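Local coordinates for putative uncharacterized protein gbs0355 (Streptococcus agalactiae, PDB 3OKZ) that is of unknown function but, as a member of the LytR/CpsA/Psr family, probably attaches cell-envelope glycopolymers made on lipid carriers to the bacterial wall, at residues S44-T49 and T57-L62; L104-V109 and A269-I274; L166-M171 and Q183-E188; S61-V66 and S258-T263. All coordinates share one frame; numbering follows the deposited sequence.

Contact 1 (S44-T49 and T57-L62)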
loop_
_atom_site.group_PDB
_atom_site.type_symbol
_atom_site.label_atom_id
_atom_site.label_comp_id
_atom_site.label_asym_id
_atom_site.label_seq_id
_atom_site.Cartn_x
_atom_site.Cartn_y
_atom_site.Cartn_z
ATOM N N SER A 44 -4.637 3.277 -1.516
ATOM C CA SER A 44 -3.485 2.462 -1.857
ATOM C C SER A 44 -3.111 1.540 -0.719
ATOM O O SER A 44 -3.253 1.890 0.454
ATOM C CB SER A 44 -2.283 3.335 -2.170
ATOM O OG SER A 44 -1.203 2.523 -2.583
HETATM N N MSE A 45 -2.638 0.352 -1.071
HETATM C CA MSE A 45 -2.224 -0.585 -0.062
HETATM C C MSE A 45 -0.992 -1.301 -0.513
HETATM O O MSE A 45 -0.993 -1.933 -1.561
HETATM C CB MSE A 45 -3.332 -1.573 0.229
HETATM C CG MSE A 45 -4.217 -1.114 1.361
HETATM SE SE MSE A 45 -5.434 -2.480 1.849
HETATM C CE MSE A 45 -6.688 -2.255 0.397
ATOM N N ILE A 46 0.070 -1.181 0.271
ATOM C CA ILE A 46 1.326 -1.830 -0.076
ATOM C C ILE A 46 1.902 -2.506 1.142
ATOM O O ILE A 46 2.052 -1.874 2.188
ATOM C CB ILE A 46 2.387 -0.831 -0.577
ATOM C CG1 ILE A 46 1.794 0.093 -1.635
ATOM C CG2 ILE A 46 3.564 -1.585 -1.143
ATOM C CD1 ILE A 46 0.931 1.186 -1.049
ATOM N N LEU A 47 2.214 -3.791 1.002
ATOM C CA LEU A 47 2.805 -4.556 2.089
ATOM C C LEU A 47 4.310 -4.411 1.889
ATOM O O LEU A 47 4.846 -4.794 0.847
ATOM C CB LEU A 47 2.370 -6.023 2.006
ATOM C CG LEU A 47 2.591 -6.948 3.214
ATOM C CD1 LEU A 47 4.030 -7.473 3.245
ATOM C CD2 LEU A 47 2.243 -6.198 4.493
ATOM N N VAL A 48 4.984 -3.828 2.875
ATOM C CA VAL A 48 6.419 -3.601 2.765
ATOM C C VAL A 48 7.240 -4.503 3.671
ATOM O O VAL A 48 6.893 -4.705 4.839
ATOM C CB VAL A 48 6.782 -2.140 3.130
ATOM C CG1 VAL A 48 8.159 -1.791 2.581
ATOM C CG2 VAL A 48 5.714 -1.181 2.609
ATOM N N THR A 49 8.329 -5.039 3.127
ATOM C CA THR A 49 9.237 -5.886 3.895
ATOM C C THR A 49 10.562 -5.158 3.957
ATOM O O THR A 49 10.961 -4.521 2.977
ATOM C CB THR A 49 9.530 -7.222 3.216
ATOM O OG1 THR A 49 10.211 -6.978 1.985
ATOM C CG2 THR A 49 8.266 -7.986 2.954
ATOM N N THR A 57 14.825 -4.648 0.585
ATOM C CA THR A 57 13.445 -4.232 0.792
ATOM C C THR A 57 12.571 -4.609 -0.397
ATOM O O THR A 57 13.007 -4.546 -1.546
ATOM C CB THR A 57 13.357 -2.712 1.004
ATOM O OG1 THR A 57 13.912 -2.380 2.280
ATOM C CG2 THR A 57 11.912 -2.236 0.938
ATOM N N THR A 58 11.336 -5.009 -0.116
ATOM C CA THR A 58 10.403 -5.367 -1.176
ATOM C C THR A 58 9.067 -4.693 -0.931
ATOM O O THR A 58 8.644 -4.532 0.216
ATOM C CB THR A 58 10.145 -6.875 -1.227
ATOM O OG1 THR A 58 9.261 -7.245 -0.156
ATOM C CG2 THR A 58 11.464 -7.643 -1.109
HETATM N N MSE A 59 8.405 -4.308 -2.016
HETATM C CA MSE A 59 7.100 -3.671 -1.934
HETATM C C MSE A 59 6.100 -4.394 -2.792
HETATM O O MSE A 59 6.277 -4.522 -4.005
HETATM C CB MSE A 59 7.166 -2.241 -2.416
HETATM C CG MSE A 59 8.104 -1.369 -1.648
HETATM SE SE MSE A 59 7.865 0.397 -2.288
HETATM C CE MSE A 59 6.554 0.968 -0.987
ATOM N N THR A 60 5.032 -4.855 -2.164
ATOM C CA THR A 60 3.994 -5.538 -2.899
ATOM C C THR A 60 2.667 -4.766 -2.833
ATOM O O THR A 60 2.058 -4.612 -1.772
ATOM C CB THR A 60 3.856 -6.985 -2.387
ATOM O OG1 THR A 60 5.086 -7.675 -2.646
ATOM C CG2 THR A 60 2.730 -7.731 -3.106
ATOM N N SER A 61 2.258 -4.245 -3.987
ATOM C CA SER A 61 1.012 -3.499 -4.111
ATOM C C SER A 61 -0.134 -4.506 -4.094
ATOM O O SER A 61 -0.032 -5.585 -4.681
ATOM C CB SER A 61 1.002 -2.709 -5.425
ATOM O OG SER A 61 2.124 -1.841 -5.536
ATOM N N LEU A 62 -1.228 -4.157 -3.435
ATOM C CA LEU A 62 -2.364 -5.071 -3.328
ATOM C C LEU A 62 -3.583 -4.527 -4.055
ATOM O O LEU A 62 -4.209 -3.569 -3.603
ATOM C CB LEU A 62 -2.689 -5.303 -1.850
ATOM C CG LEU A 62 -1.449 -5.520 -0.971
ATOM C CD1 LEU A 62 -1.834 -5.655 0.516
ATOM C CD2 LEU A 62 -0.714 -6.751 -1.463
HETATM O O HOH W 1 0.056 0.263 -4.482
HETATM O O HOH W 2 6.672 -6.707 -0.287
#

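Contact 2 (L104-V109 and A269-I274)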
loop_
_atom_site.group_PDB
_atom_site.type_symbol
_atom_site.label_atom_id
_atom_site.label_comp_id
_atom_site.label_asym_id
_atom_site.label_seq_id
_atom_site.Cartn_x
_atom_site.Cartn_y
_atom_site.Cartn_z
ATOM N N LEU A 104 -5.346 -12.323 4.162
ATOM C CA LEU A 104 -5.118 -12.459 2.731
ATOM C C LEU A 104 -3.782 -13.146 2.458
ATOM O O LEU A 104 -3.707 -14.107 1.690
ATOM C CB LEU A 104 -5.112 -11.081 2.067
ATOM C CG LEU A 104 -4.329 -10.942 0.747
ATOM C CD1 LEU A 104 -4.943 -11.823 -0.342
ATOM C CD2 LEU A 104 -4.319 -9.482 0.323
ATOM N N LEU A 105 -2.728 -12.644 3.094
ATOM C CA LEU A 105 -1.394 -13.189 2.902
ATOM C C LEU A 105 -0.988 -14.308 3.851
ATOM O O LEU A 105 0.047 -14.931 3.642
ATOM C CB LEU A 105 -0.367 -12.075 3.009
ATOM C CG LEU A 105 -0.506 -10.918 2.028
ATOM C CD1 LEU A 105 0.528 -9.849 2.390
ATOM C CD2 LEU A 105 -0.308 -11.418 0.601
ATOM N N ASP A 106 -1.785 -14.564 4.885
ATOM C CA ASP A 106 -1.457 -15.613 5.852
ATOM C C ASP A 106 -0.159 -15.255 6.567
ATOM O O ASP A 106 0.837 -15.990 6.494
ATOM C CB ASP A 106 -1.280 -16.962 5.154
ATOM C CG ASP A 106 -1.005 -18.083 6.131
ATOM O OD1 ASP A 106 -1.805 -18.242 7.076
ATOM O OD2 ASP A 106 0.002 -18.801 5.963
ATOM N N ILE A 107 -0.177 -14.117 7.254
ATOM C CA ILE A 107 0.994 -13.626 7.962
ATOM C C ILE A 107 0.596 -12.504 8.910
ATOM O O ILE A 107 -0.425 -11.836 8.720
ATOM C CB ILE A 107 2.044 -13.087 6.954
ATOM C CG1 ILE A 107 3.330 -12.705 7.677
ATOM C CG2 ILE A 107 1.502 -11.858 6.242
ATOM C CD1 ILE A 107 4.392 -12.164 6.745
ATOM N N ASN A 108 1.398 -12.311 9.948
ATOM C CA ASN A 108 1.140 -11.242 10.897
ATOM C C ASN A 108 1.973 -10.052 10.442
ATOM O O ASN A 108 3.196 -10.142 10.253
ATOM C CB ASN A 108 1.510 -11.686 12.318
ATOM C CG ASN A 108 0.460 -12.635 12.927
ATOM O OD1 ASN A 108 0.587 -13.079 14.074
ATOM N ND2 ASN A 108 -0.583 -12.942 12.154
ATOM N N VAL A 109 1.292 -8.941 10.231
ATOM C CA VAL A 109 1.934 -7.715 9.761
ATOM C C VAL A 109 2.475 -6.857 10.909
ATOM O O VAL A 109 1.734 -6.101 11.528
ATOM C CB VAL A 109 0.930 -6.872 8.937
ATOM C CG1 VAL A 109 1.618 -5.655 8.360
ATOM C CG2 VAL A 109 0.326 -7.721 7.843
ATOM N N ALA A 269 2.780 -18.555 -3.852
ATOM C CA ALA A 269 4.106 -18.073 -4.215
ATOM C C ALA A 269 4.426 -16.692 -3.636
ATOM O O ALA A 269 5.501 -16.471 -3.071
ATOM C CB ALA A 269 4.232 -18.027 -5.724
ATOM N N VAL A 270 3.488 -15.769 -3.797
ATOM C CA VAL A 270 3.647 -14.402 -3.321
ATOM C C VAL A 270 3.744 -14.351 -1.799
ATOM O O VAL A 270 4.538 -13.582 -1.242
ATOM C CB VAL A 270 2.465 -13.514 -3.789
ATOM C CG1 VAL A 270 2.672 -12.080 -3.342
ATOM C CG2 VAL A 270 2.331 -13.586 -5.300
ATOM N N GLN A 271 2.928 -15.161 -1.130
ATOM C CA GLN A 271 2.945 -15.204 0.322
ATOM C C GLN A 271 4.352 -15.608 0.728
ATOM O O GLN A 271 5.078 -14.847 1.358
ATOM C CB GLN A 271 1.965 -16.259 0.857
ATOM C CG GLN A 271 0.474 -15.992 0.656
ATOM C CD GLN A 271 -0.381 -17.019 1.385
ATOM O OE1 GLN A 271 -1.603 -16.897 1.464
ATOM N NE2 GLN A 271 0.269 -18.043 1.921
ATOM N N ASN A 272 4.729 -16.819 0.335
ATOM C CA ASN A 272 6.029 -17.392 0.661
ATOM C C ASN A 272 7.214 -16.507 0.281
ATOM O O ASN A 272 8.237 -16.501 0.970
ATOM C CB ASN A 272 6.148 -18.779 0.010
ATOM C CG ASN A 272 5.102 -19.770 0.540
ATOM O OD1 ASN A 272 5.010 -20.900 0.057
ATOM N ND2 ASN A 272 4.316 -19.347 1.538
ATOM N N ARG A 273 7.079 -15.764 -0.811
ATOM C CA ARG A 273 8.137 -14.860 -1.252
ATOM C C ARG A 273 8.288 -13.830 -0.135
ATOM O O ARG A 273 9.400 -13.503 0.293
ATOM C CB ARG A 273 7.729 -14.176 -2.561
ATOM C CG ARG A 273 8.823 -13.377 -3.247
ATOM C CD ARG A 273 8.610 -11.879 -3.071
ATOM N NE ARG A 273 7.276 -11.451 -3.494
ATOM C CZ ARG A 273 6.763 -11.641 -4.709
ATOM N NH1 ARG A 273 7.465 -12.259 -5.657
ATOM N NH2 ARG A 273 5.536 -11.213 -4.978
ATOM N N ILE A 274 7.152 -13.329 0.342
ATOM C CA ILE A 274 7.143 -12.356 1.427
ATOM C C ILE A 274 7.632 -13.028 2.708
ATOM O O ILE A 274 8.469 -12.474 3.423
ATOM C CB ILE A 274 5.727 -11.791 1.662
ATOM C CG1 ILE A 274 5.311 -10.938 0.463
ATOM C CG2 ILE A 274 5.690 -10.985 2.937
ATOM C CD1 ILE A 274 4.027 -10.152 0.683
#

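Contact 3 (L166-M171 and Q183-E188)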
loop_
_atom_site.group_PDB
_atom_site.type_symbol
_atom_site.label_atom_id
_atom_site.label_comp_id
_atom_site.label_asym_id
_atom_site.label_seq_id
_atom_site.Cartn_x
_atom_site.Cartn_y
_atom_site.Cartn_z
ATOM N N LEU A 166 0.407 13.797 -6.632
ATOM C CA LEU A 166 -0.847 13.147 -6.278
ATOM C C LEU A 166 -1.564 12.729 -7.565
ATOM O O LEU A 166 -1.964 11.570 -7.710
ATOM C CB LEU A 166 -1.730 14.097 -5.464
ATOM C CG LEU A 166 -3.159 13.635 -5.154
ATOM C CD1 LEU A 166 -3.123 12.304 -4.445
ATOM C CD2 LEU A 166 -3.859 14.663 -4.288
ATOM N N VAL A 167 -1.702 13.672 -8.499
ATOM C CA VAL A 167 -2.362 13.412 -9.776
ATOM C C VAL A 167 -1.658 12.286 -10.540
ATOM O O VAL A 167 -2.310 11.433 -11.148
ATOM C CB VAL A 167 -2.412 14.696 -10.661
ATOM C CG1 VAL A 167 -3.117 14.399 -11.992
ATOM C CG2 VAL A 167 -3.164 15.811 -9.924
ATOM N N TYR A 168 -0.330 12.269 -10.484
ATOM C CA TYR A 168 0.451 11.249 -11.161
ATOM C C TYR A 168 0.222 9.848 -10.608
ATOM O O TYR A 168 0.354 8.858 -11.329
ATOM C CB TYR A 168 1.930 11.592 -11.059
ATOM C CG TYR A 168 2.853 10.659 -11.821
ATOM C CD1 TYR A 168 2.925 10.699 -13.210
ATOM C CD2 TYR A 168 3.676 9.759 -11.144
ATOM C CE1 TYR A 168 3.795 9.880 -13.902
ATOM C CE2 TYR A 168 4.553 8.926 -11.836
ATOM C CZ TYR A 168 4.608 9.001 -13.210
ATOM O OH TYR A 168 5.509 8.217 -13.888
ATOM N N SER A 169 -0.119 9.742 -9.332
ATOM C CA SER A 169 -0.342 8.420 -8.754
ATOM C C SER A 169 -1.809 8.019 -8.652
ATOM O O SER A 169 -2.127 6.969 -8.096
ATOM C CB SER A 169 0.307 8.333 -7.378
ATOM O OG SER A 169 -0.158 9.378 -6.553
ATOM N N ARG A 170 -2.706 8.847 -9.177
ATOM C CA ARG A 170 -4.122 8.507 -9.147
ATOM C C ARG A 170 -4.628 8.167 -10.548
ATOM O O ARG A 170 -5.536 7.356 -10.711
ATOM C CB ARG A 170 -4.938 9.670 -8.587
ATOM C CG ARG A 170 -5.075 9.705 -7.072
ATOM C CD ARG A 170 -5.753 11.001 -6.650
ATOM N NE ARG A 170 -6.384 10.907 -5.338
ATOM C CZ ARG A 170 -7.351 10.049 -5.036
ATOM N NH1 ARG A 170 -7.799 9.203 -5.957
ATOM N NH2 ARG A 170 -7.871 10.037 -3.817
HETATM N N MSE A 171 -4.028 8.796 -11.556
HETATM C CA MSE A 171 -4.423 8.590 -12.945
HETATM C C MSE A 171 -4.656 7.109 -13.207
HETATM O O MSE A 171 -3.867 6.258 -12.801
HETATM C CB MSE A 171 -3.354 9.150 -13.891
HETATM C CG MSE A 171 -3.841 9.310 -15.330
HETATM SE SE MSE A 171 -4.148 7.655 -16.355
HETATM C CE MSE A 171 -2.449 7.560 -17.281
ATOM N N GLN A 183 -0.798 1.633 -10.221
ATOM C CA GLN A 183 0.005 1.177 -9.092
ATOM C C GLN A 183 1.507 1.267 -9.307
ATOM O O GLN A 183 2.245 1.577 -8.369
ATOM C CB GLN A 183 -0.391 -0.243 -8.693
ATOM C CG GLN A 183 -1.661 -0.247 -7.854
ATOM C CD GLN A 183 -2.144 -1.623 -7.558
ATOM O OE1 GLN A 183 -2.560 -2.328 -8.456
ATOM N NE2 GLN A 183 -2.085 -2.027 -6.297
ATOM N N LYS A 184 1.969 1.013 -10.532
ATOM C CA LYS A 184 3.404 1.100 -10.802
ATOM C C LYS A 184 3.758 2.535 -10.438
ATOM O O LYS A 184 4.691 2.795 -9.691
ATOM C CB LYS A 184 3.683 0.831 -12.288
ATOM C CG LYS A 184 5.054 0.245 -12.597
ATOM C CD LYS A 184 5.178 -1.187 -12.096
ATOM C CE LYS A 184 6.600 -1.736 -12.282
ATOM N NZ LYS A 184 6.819 -3.092 -11.665
ATOM N N ARG A 185 2.971 3.473 -10.941
ATOM C CA ARG A 185 3.214 4.873 -10.651
ATOM C C ARG A 185 3.153 5.152 -9.152
ATOM O O ARG A 185 3.936 5.942 -8.632
ATOM C CB ARG A 185 2.210 5.756 -11.414
ATOM C CG ARG A 185 2.652 6.130 -12.821
ATOM C CD ARG A 185 1.544 6.820 -13.599
ATOM N NE ARG A 185 0.616 5.843 -14.162
ATOM C CZ ARG A 185 -0.707 5.908 -14.052
ATOM N NH1 ARG A 185 -1.272 6.915 -13.400
ATOM N NH2 ARG A 185 -1.460 4.950 -14.568
ATOM N N GLN A 186 2.225 4.511 -8.454
ATOM C CA GLN A 186 2.107 4.708 -7.014
ATOM C C GLN A 186 3.397 4.291 -6.309
ATOM O O GLN A 186 3.868 4.981 -5.402
ATOM C CB GLN A 186 0.950 3.887 -6.462
ATOM C CG GLN A 186 -0.388 4.601 -6.467
ATOM C CD GLN A 186 -1.488 3.756 -5.843
ATOM O OE1 GLN A 186 -2.617 4.216 -5.664
ATOM N NE2 GLN A 186 -1.159 2.508 -5.513
ATOM N N ARG A 187 3.962 3.160 -6.730
ATOM C CA ARG A 187 5.194 2.642 -6.146
ATOM C C ARG A 187 6.347 3.583 -6.446
ATOM O O ARG A 187 7.205 3.831 -5.608
ATOM C CB ARG A 187 5.501 1.251 -6.708
ATOM C CG ARG A 187 4.575 0.135 -6.234
ATOM C CD ARG A 187 4.855 -1.144 -7.010
ATOM N NE ARG A 187 3.681 -1.625 -7.739
ATOM C CZ ARG A 187 3.747 -2.313 -8.875
ATOM N NH1 ARG A 187 4.927 -2.593 -9.408
ATOM N NH2 ARG A 187 2.639 -2.724 -9.479
ATOM N N GLU A 188 6.350 4.109 -7.656
ATOM C CA GLU A 188 7.377 5.030 -8.087
ATOM C C GLU A 188 7.458 6.229 -7.162
ATOM O O GLU A 188 8.525 6.543 -6.637
ATOM C CB GLU A 188 7.059 5.512 -9.497
ATOM C CG GLU A 188 8.080 6.433 -10.119
ATOM C CD GLU A 188 7.671 6.820 -11.520
ATOM O OE1 GLU A 188 6.977 5.997 -12.163
ATOM O OE2 GLU A 188 8.042 7.928 -11.978
#

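Contact 4 (S61-V66 and S258-T263)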
loop_
_atom_site.group_PDB
_atom_site.type_symbol
_atom_site.label_atom_id
_atom_site.label_comp_id
_atom_site.label_asym_id
_atom_site.label_seq_id
_atom_site.Cartn_x
_atom_site.Cartn_y
_atom_site.Cartn_z
ATOM N N SER A 61 2.258 -4.245 -3.987
ATOM C CA SER A 61 1.012 -3.499 -4.111
ATOM C C SER A 61 -0.134 -4.506 -4.094
ATOM O O SER A 61 -0.032 -5.585 -4.681
ATOM C CB SER A 61 1.002 -2.709 -5.425
ATOM O OG SER A 61 2.124 -1.841 -5.536
ATOM N N LEU A 62 -1.228 -4.157 -3.435
ATOM C CA LEU A 62 -2.364 -5.071 -3.328
ATOM C C LEU A 62 -3.583 -4.527 -4.055
ATOM O O LEU A 62 -4.209 -3.569 -3.603
ATOM C CB LEU A 62 -2.689 -5.303 -1.850
ATOM C CG LEU A 62 -1.449 -5.520 -0.971
ATOM C CD1 LEU A 62 -1.834 -5.655 0.516
ATOM C CD2 LEU A 62 -0.714 -6.751 -1.463
ATOM N N GLU A 63 -3.915 -5.163 -5.178
ATOM C CA GLU A 63 -5.046 -4.771 -6.024
ATOM C C GLU A 63 -6.351 -4.590 -5.259
ATOM O O GLU A 63 -6.909 -5.546 -4.727
ATOM C CB GLU A 63 -5.248 -5.808 -7.129
ATOM C CG GLU A 63 -6.448 -5.522 -8.018
ATOM C CD GLU A 63 -6.470 -4.086 -8.511
ATOM O OE1 GLU A 63 -5.483 -3.657 -9.149
ATOM O OE2 GLU A 63 -7.472 -3.384 -8.260
ATOM N N ARG A 64 -6.839 -3.355 -5.227
ATOM C CA ARG A 64 -8.076 -3.004 -4.522
ATOM C C ARG A 64 -9.316 -3.778 -4.948
ATOM O O ARG A 64 -10.275 -3.877 -4.182
ATOM C CB ARG A 64 -8.363 -1.520 -4.709
ATOM C CG ARG A 64 -8.413 -1.107 -6.184
ATOM C CD ARG A 64 -8.884 0.323 -6.343
ATOM N NE ARG A 64 -8.146 1.219 -5.461
ATOM C CZ ARG A 64 -8.354 2.527 -5.385
ATOM N NH1 ARG A 64 -9.282 3.098 -6.145
ATOM N NH2 ARG A 64 -7.637 3.261 -4.547
ATOM N N ASP A 65 -9.304 -4.308 -6.172
ATOM C CA ASP A 65 -10.444 -5.049 -6.712
ATOM C C ASP A 65 -10.407 -6.557 -6.434
ATOM O O ASP A 65 -11.280 -7.300 -6.876
ATOM C CB ASP A 65 -10.566 -4.784 -8.225
ATOM C CG ASP A 65 -11.059 -3.360 -8.544
ATOM O OD1 ASP A 65 -10.987 -2.943 -9.723
ATOM O OD2 ASP A 65 -11.527 -2.657 -7.622
ATOM N N VAL A 66 -9.401 -7.006 -5.695
ATOM C CA VAL A 66 -9.270 -8.420 -5.352
ATOM C C VAL A 66 -10.483 -8.907 -4.552
ATOM O O VAL A 66 -10.907 -8.259 -3.590
ATOM C CB VAL A 66 -7.974 -8.653 -4.550
ATOM C CG1 VAL A 66 -7.996 -10.008 -3.879
ATOM C CG2 VAL A 66 -6.785 -8.564 -5.488
ATOM N N SER A 258 -16.979 -5.334 -11.876
ATOM C CA SER A 258 -15.826 -6.129 -12.277
ATOM C C SER A 258 -14.856 -6.356 -11.110
ATOM O O SER A 258 -14.527 -5.433 -10.358
ATOM C CB SER A 258 -15.094 -5.455 -13.448
ATOM O OG SER A 258 -14.548 -4.203 -13.081
ATOM N N TYR A 259 -14.401 -7.598 -10.983
ATOM C CA TYR A 259 -13.493 -7.998 -9.915
ATOM C C TYR A 259 -12.144 -8.553 -10.398
ATOM O O TYR A 259 -11.857 -8.615 -11.593
ATOM C CB TYR A 259 -14.173 -9.061 -9.040
ATOM C CG TYR A 259 -15.350 -8.561 -8.232
ATOM C CD1 TYR A 259 -16.539 -8.147 -8.848
ATOM C CD2 TYR A 259 -15.263 -8.473 -6.848
ATOM C CE1 TYR A 259 -17.605 -7.653 -8.092
ATOM C CE2 TYR A 259 -16.320 -7.985 -6.086
ATOM C CZ TYR A 259 -17.484 -7.576 -6.705
ATOM O OH TYR A 259 -18.502 -7.095 -5.913
ATOM N N GLN A 260 -11.332 -8.959 -9.430
ATOM C CA GLN A 260 -10.024 -9.552 -9.665
ATOM C C GLN A 260 -10.013 -10.820 -8.808
ATOM O O GLN A 260 -10.145 -10.747 -7.577
ATOM C CB GLN A 260 -8.912 -8.620 -9.179
ATOM C CG GLN A 260 -8.875 -7.239 -9.807
ATOM C CD GLN A 260 -8.351 -7.253 -11.225
ATOM O OE1 GLN A 260 -7.376 -7.937 -11.529
ATOM N NE2 GLN A 260 -8.987 -6.481 -12.100
ATOM N N ILE A 261 -9.866 -11.975 -9.445
ATOM C CA ILE A 261 -9.842 -13.235 -8.709
ATOM C C ILE A 261 -8.483 -13.915 -8.833
ATOM O O ILE A 261 -8.070 -14.320 -9.917
ATOM C CB ILE A 261 -10.959 -14.178 -9.203
ATOM C CG1 ILE A 261 -12.306 -13.469 -9.045
ATOM C CG2 ILE A 261 -10.925 -15.491 -8.437
ATOM C CD1 ILE A 261 -13.504 -14.372 -9.078
ATOM N N LEU A 262 -7.801 -14.024 -7.699
ATOM C CA LEU A 262 -6.471 -14.622 -7.611
ATOM C C LEU A 262 -6.476 -16.139 -7.752
ATOM O O LEU A 262 -7.425 -16.797 -7.348
ATOM C CB LEU A 262 -5.848 -14.260 -6.261
ATOM C CG LEU A 262 -5.780 -12.770 -5.949
ATOM C CD1 LEU A 262 -5.412 -12.553 -4.511
ATOM C CD2 LEU A 262 -4.763 -12.121 -6.858
ATOM N N THR A 263 -5.416 -16.687 -8.330
ATOM C CA THR A 263 -5.307 -18.132 -8.466
ATOM C C THR A 263 -4.524 -18.682 -7.291
ATOM O O THR A 263 -3.725 -17.963 -6.681
ATOM C CB THR A 263 -4.558 -18.560 -9.738
ATOM O OG1 THR A 263 -3.548 -17.594 -10.066
ATOM C CG2 THR A 263 -5.529 -18.724 -10.872
#

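Contact 1 (S44-T49 and T57-L62)
Ile46 lays its CG2 methyl alongside Met59 (a selenomethionine), 3.9 Å from Met59 CB, and the terminal CE of the bent Met59 chain closes in on the same methyl. With CG1 beside the backbone N (chi1 -48°), CG2 is anti to that nitrogen and reaches across to the partner strand. Further along this face, Val48 CG1 approaches Thr57 CG2 at 4.1 Å. The two backbones run antiparallel: Ile46 with Ser61 and Val48 with Met59 are non-hydrogen-bonded pairs, while Leu47 with Thr60 and Thr49 with Thr58 are hydrogen-bonded. Leu47 N donates to Thr60 O at 2.9 Å, and Thr60 N returns a bond to Leu47 O at 3.0 Å, with an N-H...O angle of 171°. Leu47, Thr49, Thr58 and Thr60 occupy the other face. There a water donates to Leu47 O and hydrogen-bonds to the hydroxyls of Thr58 and Thr60. Beta-branched isoleucine, valine and threonine suit such extended backbones, and Thr58 and Thr60 also supply polar groups for this water. Helix 264-277 covers the face with Leu47, while helix 178-200 reaches Ser61 on the other. This is a buried beta hairpin at the centre of a mixed sheet flanked by helices.

Contact 2 (L104-V109 and A269-I274)
Gln271, Leu105 and Ile274 account for most of the surface buried here, where the C-terminal end of helix 93-105 meets helix 264-277. Gln271 sends its extended side chain past the backbone carbonyl of Leu105, bringing its CG to 3.2 Å from Leu105 O. A long residue suits this place because its methylene stem can lie along the carbonyl. The rotation of the Gln271 amide itself is uncertain, so a bond from it to Leu105 O remains only a possibility. One helical turn on, Ile274 CD1 meets Leu105 CD1 at 3.9 Å, the two side chains crossing at about a right angle. Leu105 CG stands beside the backbone N (chi1 -59°), its branch lies beside Ile274, and Leu47 of strand 41-51 rests against both. The other arm of Ile274, CG2, lies 4.2 Å from Ile107 CD1, so the forked isoleucine serves two neighbours at once. Between these apolar residues the chain leaves the helix at Asp106 with positive phi (63°), and the Asp106 carboxylate forms a salt bridge to Lys275. The chemistry implies a mixed joint: a few apolar contacts of Ile274, the glutamine stem along a carbonyl, and charged groups at the helix end.

Contact 3 (L166-M171 and Q183-E188)
Two helices of the LytR/CpsA/Psr domain are tied together where Arg185 of helix 178-200 meets Tyr168, the last residue of helix 162-168, and Met171 in the loop beyond. The aliphatic part of Arg185 lies over one face of the Tyr168 ring, in a CH-pi contact with CG 3.9 Å from the ring centroid. A bend at chi3 (-82°) turns the guanidinium away, its plane 74° from the ring. Arginine fits because its greasy stem packs on the aromatic face while its head collects carbonyls: NH1 donates to Met171 O at 2.7 Å and to Tyr168 O at 3.3 Å. In both bonds the donor stands above the carbonyl plane. NH2 adds a weak bond to Met171 O and forms a salt bridge with Asp175, which gives the buried charge a partner. At the far end of the ring, Tyr168 OH lies 3.2 Å from Glu188 OE1, a weak bond whose hydroxyl proton could also go to another acceptor; the Glu188 carboxylate also pairs with Lys192. Small Ser169 lets the backbones come close, its CB 3.9 Å from Gln186 CG. Over one face of the Arg185 guanidinium sits the CE methyl of Met171, a selenomethionine, 3.9 Å from NH2.

Contact 4 (S61-V66 and S258-T263)
Glu63 begins a type I beta turn that runs to Val66 and, just beyond interior strand 56-62, meets Gln260 of strand 258-261, an outermost strand of the mixed sheet. Glu63 CG comes within 3.5 Å of Gln260 CG, the two side chains crossing at about a right angle. Its carboxylate folds back over the turn: with CG anti to the backbone N (chi1 177°) and the chain bent at chi2 (49°), OE2 accepts a bond from Asp65 N at 2.9 Å through its anti lone pair. A glutamate here thus binds a backbone amide within its own turn, which Val66 N closes by donating to Glu63 O at 3.0 Å. Asp65 comes next, its CB 3.4 Å from Gln260 CG, while its carbonyl O accepts a weak bond from Gln260 N at 3.0 Å. Glutamine suits the spot because its methylenes pack against Glu63 and Asp65 while its amide reaches polar partners elsewhere: OE1 is hydrogen-bonded to Tyr180 OH, and NE2 weakly to Asp250. At Val66 the backbones make a single bridge, with a CA-H...O contact of 3.3 Å from Val66 CA to Gln260 O. One branch of Val66, CG1, meets the branched tip of Leu262, CD1, crosswise at 3.7 Å.

How the contacts relate
Of the four, contact 1, a hairpin, lies nearest the centre of the chain, and the other three all touch it. Contact 4 continues from strand 56-62, sharing Ser61 and Leu62, and lies with its centre about 15 Å away. Contacts 2 and 3 sit on opposite sides of the chain's centre, their centres about 24 Å apart: Leu47 meets Leu105 and Ile274 of contact 2, whereas Ser61 lies against Gln183 and Arg187 of contact 3. Along the chain, contact 1 closes first; contact 3 is nested within the loops closed by contacts 2 and 4, which cross each other. Residues distant in sequence are thus gathered round one sheet, with helical layers packed on it.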